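Local coordinates for transmembrane oligosaccharyl transferase (Archaeoglobus fulgidus, PDB 3WAJ), which belongs to the STT3/AglB family of membrane proteins, which join an N-terminal transmembrane region of the GT-C clan to a large C-terminal globular part, at residues Y854-Q857 with G861-I864; E679-L684 with S688-Y693; N513-E518 with V605-S610; E518-Y523 with E543-I548. All coordinates share one frame; numbering follows the deposited sequence.

Contact 1: residues Y854-Q857 with G861-I864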
loop_
_atom_site.group_PDB
_atom_site.type_symbol
_atom_site.label_atom_id
_atom_site.label_comp_id
_atom_site.label_asym_id
_atom_site.label_seq_id
_atom_site.Cartn_x
_atom_site.Cartn_y
_atom_site.Cartn_z
ATOM N N TYR A 854 -1.445 -25.691 34.018
ATOM C CA TYR A 854 -1.332 -24.310 34.487
ATOM C C TYR A 854 -0.399 -23.463 33.611
ATOM O O TYR A 854 0.508 -23.986 32.937
ATOM C CB TYR A 854 -0.980 -24.263 35.991
ATOM C CG TYR A 854 -2.046 -24.953 36.807
ATOM C CD1 TYR A 854 -3.214 -24.284 37.165
ATOM C CD2 TYR A 854 -1.920 -26.290 37.167
ATOM C CE1 TYR A 854 -4.216 -24.918 37.890
ATOM C CE2 TYR A 854 -2.921 -26.936 37.893
ATOM C CZ TYR A 854 -4.066 -26.243 38.251
ATOM O OH TYR A 854 -5.064 -26.868 38.968
ATOM N N GLU A 855 -0.658 -22.156 33.616
ATOM C CA GLU A 855 0.024 -21.205 32.752
ATOM C C GLU A 855 1.549 -21.315 32.825
ATOM O O GLU A 855 2.233 -21.191 31.805
ATOM C CB GLU A 855 -0.469 -19.778 33.065
ATOM C CG GLU A 855 0.240 -18.659 32.317
ATOM C CD GLU A 855 -0.141 -18.595 30.844
ATOM O OE1 GLU A 855 -0.887 -19.493 30.377
ATOM O OE2 GLU A 855 0.300 -17.636 30.159
ATOM N N SER A 856 2.076 -21.578 34.019
ATOM C CA SER A 856 3.527 -21.606 34.202
ATOM C C SER A 856 4.119 -22.843 33.533
ATOM O O SER A 856 5.212 -22.787 32.957
ATOM C CB SER A 856 3.901 -21.554 35.685
ATOM O OG SER A 856 3.582 -22.766 36.334
ATOM N N GLN A 857 3.388 -23.955 33.599
ATOM C CA GLN A 857 3.808 -25.187 32.938
ATOM C C GLN A 857 3.884 -24.987 31.425
ATOM O O GLN A 857 4.809 -25.457 30.769
ATOM C CB GLN A 857 2.841 -26.322 33.280
ATOM C CG GLN A 857 2.554 -26.446 34.778
ATOM C CD GLN A 857 1.758 -27.691 35.135
ATOM O OE1 GLN A 857 0.545 -27.754 34.919
ATOM N NE2 GLN A 857 2.441 -28.688 35.692
ATOM N N GLY A 861 7.502 -24.696 29.662
ATOM C CA GLY A 861 7.702 -25.959 28.988
ATOM C C GLY A 861 7.987 -27.079 29.959
ATOM O O GLY A 861 8.685 -28.035 29.618
ATOM N N GLU A 862 7.440 -26.956 31.166
ATOM C CA GLU A 862 7.616 -27.968 32.202
ATOM C C GLU A 862 7.185 -29.357 31.726
ATOM O O GLU A 862 6.317 -29.495 30.856
ATOM C CB GLU A 862 6.865 -27.563 33.475
ATOM C CG GLU A 862 7.396 -26.283 34.116
ATOM C CD GLU A 862 6.597 -25.860 35.336
ATOM O OE1 GLU A 862 5.867 -26.705 35.905
ATOM O OE2 GLU A 862 6.700 -24.676 35.725
ATOM N N ILE A 863 7.816 -30.381 32.292
ATOM C CA ILE A 863 7.528 -31.762 31.921
ATOM C C ILE A 863 6.577 -32.376 32.939
ATOM O O ILE A 863 6.737 -32.181 34.140
ATOM C CB ILE A 863 8.821 -32.599 31.808
ATOM C CG1 ILE A 863 9.803 -31.922 30.840
ATOM C CG2 ILE A 863 8.510 -34.010 31.352
ATOM C CD1 ILE A 863 10.968 -32.803 30.397
ATOM N N ILE A 864 5.572 -33.096 32.452
ATOM C CA ILE A 864 4.573 -33.726 33.313
ATOM C C ILE A 864 4.510 -35.232 33.062
ATOM O O ILE A 864 4.328 -35.675 31.924
ATOM C CB ILE A 864 3.175 -33.118 33.099
ATOM C CG1 ILE A 864 3.080 -31.747 33.773
ATOM C CG2 ILE A 864 2.085 -34.060 33.620
ATOM C CD1 ILE A 864 1.778 -31.014 33.503
#
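Gln857 and Glu862 meet where helix 855-860 ends in a Schellman-like C-cap and the chain turns into edge strand 863-865. The evidence is twofold: Gly861 has positive phi (74°), and the carbonyl O of Gln857 receives Glu862 N at 3.1 Å, the 6→1 bond of that motif. Gly861 N reaches the same oxygen, and both bonds are weak, bent well away from linear. With CG beside the backbone N (chi1 -64°) and the chain extended beyond it, Glu862 runs back across the helix; its OE1 lies 3.5 Å from Gln857 CG, and the two side chains cross at roughly a right angle. Their amide and carboxylate planes stand 73° apart. Glu862 OE2 comes no closer than 3.7 Å to Ser856 OG. Ile864 approaches the other end of Gln857, its CD1 resting 3.3 Å from Gln857 NE2. The strand is tied to its neighbour 780-785 through backbone bonds of Glu862 and Ile864 to Val781. What fixes the rotation of the Gln857 amide is the opposite helix end, in the N3 half of a capping box: Tyr854 N donates to Gln857 OE1 at 3.0 Å, nearly straight and on a lone pair in the carbonyl plane.

Contact 2: residues E679-L684 with S688-Y693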
loop_
_atom_site.group_PDB
_atom_site.type_symbol
_atom_site.label_atom_id
_atom_site.label_comp_id
_atom_site.label_asym_id
_atom_site.label_seq_id
_atom_site.Cartn_x
_atom_site.Cartn_y
_atom_site.Cartn_z
ATOM N N GLU A 679 -1.432 -21.658 7.748
ATOM C CA GLU A 679 -2.557 -20.749 7.599
ATOM C C GLU A 679 -3.873 -21.506 7.758
ATOM O O GLU A 679 -4.803 -20.997 8.381
ATOM C CB GLU A 679 -2.521 -19.961 6.285
ATOM C CG GLU A 679 -3.776 -19.103 6.058
ATOM C CD GLU A 679 -4.004 -18.098 7.186
ATOM O OE1 GLU A 679 -5.166 -17.704 7.442
ATOM O OE2 GLU A 679 -3.009 -17.683 7.811
ATOM N N ALA A 680 -3.944 -22.737 7.255
ATOM C CA ALA A 680 -5.196 -23.502 7.403
ATOM C C ALA A 680 -5.367 -24.040 8.814
ATOM O O ALA A 680 -6.477 -24.072 9.340
ATOM C CB ALA A 680 -5.306 -24.628 6.379
ATOM N N LYS A 681 -4.267 -24.492 9.410
ATOM C CA LYS A 681 -4.305 -25.029 10.770
ATOM C C LYS A 681 -4.695 -23.944 11.763
ATOM O O LYS A 681 -5.398 -24.194 12.726
ATOM C CB LYS A 681 -2.940 -25.612 11.147
ATOM C CG LYS A 681 -2.623 -26.924 10.465
ATOM C CD LYS A 681 -1.203 -27.367 10.747
ATOM C CE LYS A 681 -0.896 -28.735 10.140
ATOM N NZ LYS A 681 0.478 -29.145 10.484
ATOM N N LEU A 682 -4.224 -22.731 11.506
ATOM C CA LEU A 682 -4.506 -21.598 12.370
ATOM C C LEU A 682 -5.921 -21.054 12.146
ATOM O O LEU A 682 -6.752 -21.032 13.054
ATOM C CB LEU A 682 -3.459 -20.492 12.151
ATOM C CG LEU A 682 -2.100 -20.777 12.802
ATOM C CD1 LEU A 682 -1.012 -19.797 12.319
ATOM C CD2 LEU A 682 -2.232 -20.720 14.326
ATOM N N HIS A 683 -6.211 -20.623 10.927
ATOM C CA HIS A 683 -7.464 -19.936 10.724
ATOM C C HIS A 683 -8.625 -20.888 10.517
ATOM O O HIS A 683 -9.731 -20.611 10.987
ATOM C CB HIS A 683 -7.393 -18.909 9.595
ATOM C CG HIS A 683 -8.328 -17.763 9.794
ATOM N ND1 HIS A 683 -7.893 -16.501 10.143
ATOM C CD2 HIS A 683 -9.675 -17.696 9.722
ATOM C CE1 HIS A 683 -8.942 -15.704 10.268
ATOM N NE2 HIS A 683 -10.036 -16.405 10.020
ATOM N N LEU A 684 -8.392 -22.003 9.826
ATOM C CA LEU A 684 -9.503 -22.900 9.496
ATOM C C LEU A 684 -9.766 -23.878 10.634
ATOM O O LEU A 684 -10.904 -24.048 11.050
ATOM C CB LEU A 684 -9.274 -23.634 8.170
ATOM C CG LEU A 684 -10.511 -24.322 7.570
ATOM C CD1 LEU A 684 -10.682 -23.957 6.114
ATOM C CD2 LEU A 684 -10.466 -25.842 7.736
ATOM N N SER A 688 -6.113 -26.188 15.903
ATOM C CA SER A 688 -6.191 -27.579 16.356
ATOM C C SER A 688 -5.054 -28.411 15.757
ATOM O O SER A 688 -4.742 -28.286 14.568
ATOM C CB SER A 688 -7.549 -28.185 15.978
ATOM O OG SER A 688 -7.749 -29.427 16.621
ATOM N N GLY A 689 -4.426 -29.257 16.572
ATOM C CA GLY A 689 -3.346 -30.103 16.077
ATOM C C GLY A 689 -1.967 -29.588 16.437
ATOM O O GLY A 689 -1.033 -30.376 16.590
ATOM N N LEU A 690 -1.854 -28.264 16.586
ATOM C CA LEU A 690 -0.579 -27.583 16.861
ATOM C C LEU A 690 -0.147 -27.650 18.332
ATOM O O LEU A 690 -0.987 -27.613 19.242
ATOM C CB LEU A 690 -0.672 -26.118 16.429
ATOM C CG LEU A 690 -0.982 -25.879 14.961
ATOM C CD1 LEU A 690 -1.332 -24.400 14.745
ATOM C CD2 LEU A 690 0.228 -26.273 14.126
ATOM N N SER A 691 1.166 -27.718 18.555
ATOM C CA SER A 691 1.726 -27.889 19.896
ATOM C C SER A 691 2.111 -26.585 20.570
ATOM O O SER A 691 2.056 -26.477 21.797
ATOM C CB SER A 691 2.955 -28.790 19.836
ATOM O OG SER A 691 2.580 -30.120 19.603
ATOM N N HIS A 692 2.495 -25.604 19.757
ATOM C CA HIS A 692 3.156 -24.395 20.229
ATOM C C HIS A 692 2.356 -23.126 19.963
ATOM O O HIS A 692 2.896 -22.023 20.038
ATOM C CB HIS A 692 4.529 -24.271 19.562
ATOM C CG HIS A 692 5.429 -25.436 19.832
ATOM N ND1 HIS A 692 6.012 -25.653 21.064
ATOM C CD2 HIS A 692 5.828 -26.459 19.039
ATOM C CE1 HIS A 692 6.740 -26.755 21.013
ATOM N NE2 HIS A 692 6.642 -27.264 19.798
ATOM N N TYR A 693 1.074 -23.274 19.642
ATOM C CA TYR A 693 0.225 -22.112 19.367
ATOM C C TYR A 693 -1.122 -22.301 20.032
ATOM O O TYR A 693 -1.645 -23.410 20.047
ATOM C CB TYR A 693 0.047 -21.920 17.850
ATOM C CG TYR A 693 1.360 -21.692 17.169
ATOM C CD1 TYR A 693 1.792 -20.417 16.890
ATOM C CD2 TYR A 693 2.194 -22.752 16.854
ATOM C CE1 TYR A 693 3.020 -20.194 16.296
ATOM C CE2 TYR A 693 3.441 -22.540 16.267
ATOM C CZ TYR A 693 3.838 -21.262 15.988
ATOM O OH TYR A 693 5.060 -21.042 15.402
#
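Leu690 divides its two methyl groups between neighbouring residues of helix 678-684, in a helix-loop-strand connection that leads into strand 693-698, an edge strand of the five-stranded mixed sheet. Its CD1 packs against Leu682 CD2 at 3.8 Å, the two leucines crossing at about a right angle. The other methyl, CD2, lies against the aliphatic part of Lys681, 3.8 Å from CD. Lys681 can offer that flank because its chain is fully extended beyond CG, which starts beside the backbone N (chi1 -73°). Further along the loop, Tyr693 contributes only its CB, 4.4 Å from Leu682 CD2, so the side-chain contacts of the inner layer are apolar.

The next shell is backbone. Lys681 O stays 3.8 Å from Ser688 N, too far for a bond, but Lys681 is tied through its backbone to Gly687, closing the turn just before the loop segment. Gly689, at a positive phi of 101°, comes just before Leu690, whose side chain faces the helix, consistent with a bend there. The helix is itself wider than usual here, with a pi-type turn at 680-684, although Leu684 N still bonds to Ala680 O at 2.9 Å.

Farther out, the loop is held by polar groups of other elements. Glu593 of helix 593-602 takes Ser691 N on OE1 and His692 N on OE2, while Glu597 binds the Tyr693 hydroxyl. At the start of the loop Ser688 OG is gripped twice by strand 806-814, by Trp810 N and by the carbonyl O of Glu808.

Contact 3: residues N513-E518 with V605-S610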
loop_
_atom_site.group_PDB
_atom_site.type_symbol
_atom_site.label_atom_id
_atom_site.label_comp_id
_atom_site.label_asym_id
_atom_site.label_seq_id
_atom_site.Cartn_x
_atom_site.Cartn_y
_atom_site.Cartn_z
ATOM N N ASN A 513 -3.260 -6.077 25.936
ATOM C CA ASN A 513 -3.320 -7.393 26.578
ATOM C C ASN A 513 -2.121 -8.307 26.336
ATOM O O ASN A 513 -2.111 -9.441 26.790
ATOM C CB ASN A 513 -4.638 -8.109 26.202
ATOM C CG ASN A 513 -5.867 -7.370 26.727
ATOM O OD1 ASN A 513 -6.260 -7.548 27.881
ATOM N ND2 ASN A 513 -6.458 -6.516 25.893
ATOM N N THR A 514 -1.121 -7.818 25.609
ATOM C CA THR A 514 0.132 -8.544 25.441
ATOM C C THR A 514 1.189 -7.824 26.276
ATOM O O THR A 514 1.020 -6.650 26.580
ATOM C CB THR A 514 0.499 -8.690 23.950
ATOM O OG1 THR A 514 0.650 -7.391 23.375
ATOM C CG2 THR A 514 -0.613 -9.453 23.222
ATOM N N PRO A 515 2.259 -8.532 26.680
ATOM C CA PRO A 515 3.155 -7.975 27.709
ATOM C C PRO A 515 4.072 -6.853 27.251
ATOM O O PRO A 515 4.310 -6.703 26.049
ATOM C CB PRO A 515 4.002 -9.185 28.143
ATOM C CG PRO A 515 3.870 -10.185 27.046
ATOM C CD PRO A 515 2.543 -9.951 26.394
ATOM N N ASP A 516 4.566 -6.089 28.228
ATOM C CA ASP A 516 5.550 -5.024 28.034
ATOM C C ASP A 516 5.024 -3.774 27.305
ATOM O O ASP A 516 5.792 -3.055 26.644
ATOM C CB ASP A 516 6.813 -5.572 27.345
ATOM C CG ASP A 516 7.411 -6.753 28.075
ATOM O OD1 ASP A 516 7.707 -6.611 29.280
ATOM O OD2 ASP A 516 7.567 -7.824 27.449
ATOM N N GLY A 517 3.726 -3.498 27.447
ATOM C CA GLY A 517 3.096 -2.392 26.732
ATOM C C GLY A 517 3.728 -1.039 26.981
ATOM O O GLY A 517 3.883 -0.228 26.057
ATOM N N GLU A 518 4.117 -0.793 28.227
ATOM C CA GLU A 518 4.752 0.479 28.584
ATOM C C GLU A 518 6.076 0.694 27.823
ATOM O O GLU A 518 6.354 1.793 27.322
ATOM C CB GLU A 518 4.971 0.558 30.096
ATOM C CG GLU A 518 4.868 1.971 30.665
ATOM C CD GLU A 518 5.003 2.026 32.191
ATOM O OE1 GLU A 518 4.444 2.966 32.802
ATOM O OE2 GLU A 518 5.678 1.148 32.776
ATOM N N VAL A 605 9.140 -14.712 17.006
ATOM C CA VAL A 605 7.740 -14.310 17.091
ATOM C C VAL A 605 7.091 -14.833 18.365
ATOM O O VAL A 605 7.405 -15.928 18.836
ATOM C CB VAL A 605 6.901 -14.654 15.824
ATOM C CG1 VAL A 605 7.781 -15.080 14.664
ATOM C CG2 VAL A 605 5.846 -15.696 16.133
ATOM N N LYS A 606 6.201 -14.028 18.928
ATOM C CA LYS A 606 5.427 -14.446 20.077
ATOM C C LYS A 606 3.912 -14.430 19.775
ATOM O O LYS A 606 3.120 -15.111 20.434
ATOM C CB LYS A 606 5.754 -13.566 21.284
ATOM C CG LYS A 606 5.164 -14.113 22.563
ATOM C CD LYS A 606 5.383 -13.210 23.787
ATOM C CE LYS A 606 5.094 -14.034 25.057
ATOM N NZ LYS A 606 4.661 -13.182 26.188
ATOM N N TYR A 607 3.509 -13.659 18.774
ATOM C CA TYR A 607 2.104 -13.636 18.363
ATOM C C TYR A 607 1.950 -13.758 16.868
ATOM O O TYR A 607 2.782 -13.269 16.097
ATOM C CB TYR A 607 1.392 -12.371 18.851
ATOM C CG TYR A 607 1.438 -12.267 20.342
ATOM C CD1 TYR A 607 0.497 -12.927 21.120
ATOM C CD2 TYR A 607 2.452 -11.558 20.979
ATOM C CE1 TYR A 607 0.535 -12.866 22.489
ATOM C CE2 TYR A 607 2.505 -11.483 22.362
ATOM C CZ TYR A 607 1.541 -12.147 23.111
ATOM O OH TYR A 607 1.565 -12.102 24.484
ATOM N N VAL A 608 0.879 -14.437 16.480
ATOM C CA VAL A 608 0.496 -14.581 15.086
ATOM C C VAL A 608 -0.866 -13.888 14.950
ATOM O O VAL A 608 -1.745 -14.081 15.792
ATOM C CB VAL A 608 0.331 -16.073 14.712
ATOM C CG1 VAL A 608 0.044 -16.233 13.219
ATOM C CG2 VAL A 608 1.561 -16.894 15.125
ATOM N N VAL A 609 -1.036 -13.072 13.913
ATOM C CA VAL A 609 -2.343 -12.500 13.601
ATOM C C VAL A 609 -2.775 -12.949 12.206
ATOM O O VAL A 609 -2.069 -12.712 11.210
ATOM C CB VAL A 609 -2.344 -10.966 13.659
ATOM C CG1 VAL A 609 -3.755 -10.437 13.387
ATOM C CG2 VAL A 609 -1.815 -10.455 15.013
ATOM N N SER A 610 -3.933 -13.604 12.131
ATOM C CA SER A 610 -4.402 -14.175 10.874
ATOM C C SER A 610 -5.819 -13.728 10.586
ATOM O O SER A 610 -6.670 -13.674 11.492
ATOM C CB SER A 610 -4.321 -15.710 10.931
ATOM O OG SER A 610 -5.072 -16.324 9.896
#
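Tyr607 OH, hydrogen-bonded to Tyr832 OH, also takes the closest approach from Pro515, whose CD lies 3.0 Å away at the ring edge, near its plane. The contact belongs to the AglB core domain, where the loop between helices 501-513 and 517-524 packs against strand 605-611 of the mixed sheet. Thr514 takes a face of the same ring: its CG2 sits 3.8 Å from the centroid, 24° off the normal, a CH-pi contact displaced toward the hydroxyl end, since the nearest ring atom is Tyr607 CZ at 3.5 Å. The threonine is turned so that CG2 stands beside the backbone N (chi1 60° for OG1), leaving OG1 to bond back to Met510 O of the preceding helix while the methyl goes to the tyrosine. That bond helps fix which branch meets the ring.

Successive strand residues usually point to opposite faces of a sheet, but Lys606 and Tyr607 both lean toward the loop. The backbone probably accounts for it: psi of Lys606 is -22°, far from extended. On the carbonyl side of Thr514, Arg563 NH2 bonds to the O atom and anchors the loop. Lys606 has a long, weak ion pair with Glu775, and Asp516 OD2 stays 6.2 Å from Lys606 NZ. The lysine chain, extended throughout, ends with NZ 3.2 Å from Pro515 CG.

Contact 4: residues E518-Y523 with E543-I548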
loop_
_atom_site.group_PDB
_atom_site.type_symbol
_atom_site.label_atom_id
_atom_site.label_comp_id
_atom_site.label_asym_id
_atom_site.label_seq_id
_atom_site.Cartn_x
_atom_site.Cartn_y
_atom_site.Cartn_z
ATOM N N GLU A 518 4.117 -0.793 28.227
ATOM C CA GLU A 518 4.752 0.479 28.584
ATOM C C GLU A 518 6.076 0.694 27.823
ATOM O O GLU A 518 6.354 1.793 27.322
ATOM C CB GLU A 518 4.971 0.558 30.096
ATOM C CG GLU A 518 4.868 1.971 30.665
ATOM C CD GLU A 518 5.003 2.026 32.191
ATOM O OE1 GLU A 518 4.444 2.966 32.802
ATOM O OE2 GLU A 518 5.678 1.148 32.776
ATOM N N LYS A 519 6.888 -0.355 27.723
ATOM C CA LYS A 519 8.149 -0.241 26.998
ATOM C C LYS A 519 7.922 0.050 25.519
ATOM O O LYS A 519 8.540 0.971 24.949
ATOM C CB LYS A 519 9.030 -1.488 27.213
ATOM C CG LYS A 519 9.442 -1.699 28.672
ATOM C CD LYS A 519 10.516 -2.760 28.834
ATOM C CE LYS A 519 10.749 -3.101 30.302
ATOM N NZ LYS A 519 9.546 -3.761 30.875
ATOM N N TYR A 520 7.018 -0.719 24.914
ATOM C CA TYR A 520 6.636 -0.486 23.524
ATOM C C TYR A 520 6.186 0.962 23.330
ATOM O O TYR A 520 6.598 1.609 22.369
ATOM C CB TYR A 520 5.565 -1.499 23.075
ATOM C CG TYR A 520 6.142 -2.886 22.899
ATOM C CD1 TYR A 520 7.041 -3.150 21.871
ATOM C CD2 TYR A 520 5.811 -3.918 23.760
ATOM C CE1 TYR A 520 7.590 -4.410 21.696
ATOM C CE2 TYR A 520 6.361 -5.198 23.599
ATOM C CZ TYR A 520 7.251 -5.425 22.567
ATOM O OH TYR A 520 7.804 -6.673 22.394
ATOM N N ASP A 521 5.377 1.488 24.253
ATOM C CA ASP A 521 4.936 2.887 24.148
ATOM C C ASP A 521 6.066 3.907 24.239
ATOM O O ASP A 521 6.090 4.856 23.455
ATOM C CB ASP A 521 3.800 3.200 25.135
ATOM C CG ASP A 521 2.466 2.542 24.735
ATOM O OD1 ASP A 521 1.485 2.697 25.484
ATOM O OD2 ASP A 521 2.392 1.887 23.677
ATOM N N GLU A 522 7.010 3.718 25.161
ATOM C CA GLU A 522 8.186 4.615 25.220
ATOM C C GLU A 522 9.009 4.518 23.950
ATOM O O GLU A 522 9.409 5.528 23.372
ATOM C CB GLU A 522 9.146 4.237 26.352
ATOM C CG GLU A 522 8.573 4.125 27.726
ATOM C CD GLU A 522 9.479 3.316 28.625
ATOM O OE1 GLU A 522 10.212 2.457 28.087
ATOM O OE2 GLU A 522 9.473 3.543 29.852
ATOM N N TYR A 523 9.299 3.280 23.550
ATOM C CA TYR A 523 10.250 3.022 22.469
ATOM C C TYR A 523 9.703 3.571 21.155
ATOM O O TYR A 523 10.435 4.150 20.357
ATOM C CB TYR A 523 10.567 1.514 22.368
ATOM C CG TYR A 523 11.775 1.213 21.514
ATOM C CD1 TYR A 523 11.709 0.273 20.508
ATOM C CD2 TYR A 523 12.978 1.893 21.703
ATOM C CE1 TYR A 523 12.815 -0.015 19.718
ATOM C CE2 TYR A 523 14.083 1.632 20.913
ATOM C CZ TYR A 523 13.999 0.670 19.926
ATOM O OH TYR A 523 15.087 0.392 19.126
ATOM N N GLU A 543 14.238 -6.412 25.945
ATOM C CA GLU A 543 13.672 -7.714 25.683
ATOM C C GLU A 543 12.393 -7.615 24.788
ATOM O O GLU A 543 11.319 -7.260 25.260
ATOM C CB GLU A 543 13.397 -8.319 27.081
ATOM C CG GLU A 543 13.045 -7.243 28.238
ATOM C CD GLU A 543 14.248 -6.437 28.884
ATOM O OE1 GLU A 543 14.016 -5.452 29.640
ATOM O OE2 GLU A 543 15.427 -6.778 28.661
ATOM N N THR A 544 12.513 -7.910 23.492
ATOM C CA THR A 544 11.386 -7.745 22.557
ATOM C C THR A 544 10.789 -9.038 21.968
ATOM O O THR A 544 11.343 -10.117 22.128
ATOM C CB THR A 544 11.763 -6.840 21.362
ATOM O OG1 THR A 544 12.844 -7.427 20.620
ATOM C CG2 THR A 544 12.130 -5.436 21.826
ATOM N N TYR A 545 9.673 -8.916 21.251
ATOM C CA TYR A 545 9.114 -10.052 20.504
ATOM C C TYR A 545 8.448 -9.581 19.212
ATOM O O TYR A 545 8.100 -8.403 19.077
ATOM C CB TYR A 545 8.115 -10.875 21.356
ATOM C CG TYR A 545 6.979 -10.062 21.948
ATOM C CD1 TYR A 545 5.916 -9.630 21.160
ATOM C CD2 TYR A 545 6.965 -9.738 23.301
ATOM C CE1 TYR A 545 4.881 -8.878 21.699
ATOM C CE2 TYR A 545 5.925 -8.989 23.853
ATOM C CZ TYR A 545 4.889 -8.565 23.040
ATOM O OH TYR A 545 3.857 -7.822 23.574
ATOM N N GLY A 546 8.261 -10.498 18.264
ATOM C CA GLY A 546 7.685 -10.125 16.992
ATOM C C GLY A 546 6.261 -10.612 16.827
ATOM O O GLY A 546 5.821 -11.587 17.457
ATOM N N VAL A 547 5.542 -9.910 15.960
ATOM C CA VAL A 547 4.177 -10.234 15.629
ATOM C C VAL A 547 4.129 -10.582 14.136
ATOM O O VAL A 547 4.422 -9.742 13.271
ATOM C CB VAL A 547 3.276 -9.051 15.920
ATOM C CG1 VAL A 547 1.807 -9.377 15.541
ATOM C CG2 VAL A 547 3.375 -8.668 17.390
ATOM N N ILE A 548 3.757 -11.822 13.832
ATOM C CA ILE A 548 3.772 -12.280 12.455
ATOM C C ILE A 548 2.377 -12.324 11.812
ATOM O O ILE A 548 1.415 -12.850 12.365
ATOM C CB ILE A 548 4.501 -13.633 12.307
ATOM C CG1 ILE A 548 4.819 -13.896 10.835
ATOM C CG2 ILE A 548 3.683 -14.766 12.889
ATOM C CD1 ILE A 548 6.028 -14.787 10.636
#
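Helix 517-524 lies beside the loop that enters strand 546-548, with the backbones closest at Tyr520 and Thr544, whose CA atoms are 8.7 Å apart. One side chain spans most of that gap. Tyr520 leaves the helix with CG beside the backbone N, and its OH accepts Tyr545 N at 3.1 Å with an N-H...O angle of 143°, a moderately bent bond. The same oxygen sits over the centre of the Tyr545 ring, 3.2 Å above its plane, so backbone and ring of one residue both meet a single phenol oxygen. That is possible because Tyr545 places CG between its own N and carbonyl carbon (chi1 55°), folding the ring back beneath the hydroxyl. The rings form an edge-to-face pair, the edge of Tyr520 toward the face of Tyr545, with centroids 5.2 Å apart and planes at 62°; Tyr520 CE2 comes within 3.7 Å of Tyr545 CZ.

Thr544 adds its backbone, CA lying 3.7 Å from Tyr520 OH, while its own OG1 bonds to Tyr74 OH and so links this region to the N-terminal part of the chain. Toward solvent, Lys519 and the exposed Glu543 carry opposite charges without forming a salt bridge, Lys519 NZ lying 4.9 Å from Glu543 OE1.

Tyr545 OH is held by Pro515 O and Arg563 NE, and its ring meets Tyr607 edge-to-face. Phe542 adds another edge-to-face partner to Tyr520. The result is an aromatic cluster joining a helix to the parallel strands of the mixed alpha/beta AglB core domain.

In the fold
Contacts 3 and 4 form one unit, their centres 8 Å apart: they share Glu518 and helix 517-524, and their strands 605-611 and 546-548 are parallel neighbours in the five-stranded sheet. In sequence, contact 4 falls between the two segments of contact 3; contact 2 and then contact 1 follow. Contact 2, about 17 Å from contact 3 between centres, leads to the far edge of the same sheet and touches it through His683 ND1 and Ser610 OG. Contact 1 lies at the surface, about 20 Å from contacts 2 and 3 between centres, in the peripheral domain with its own three-stranded sheet. Three contacts thus converge on one sheet, which contact 1 reaches through the Glu855-Arg694 salt bridge.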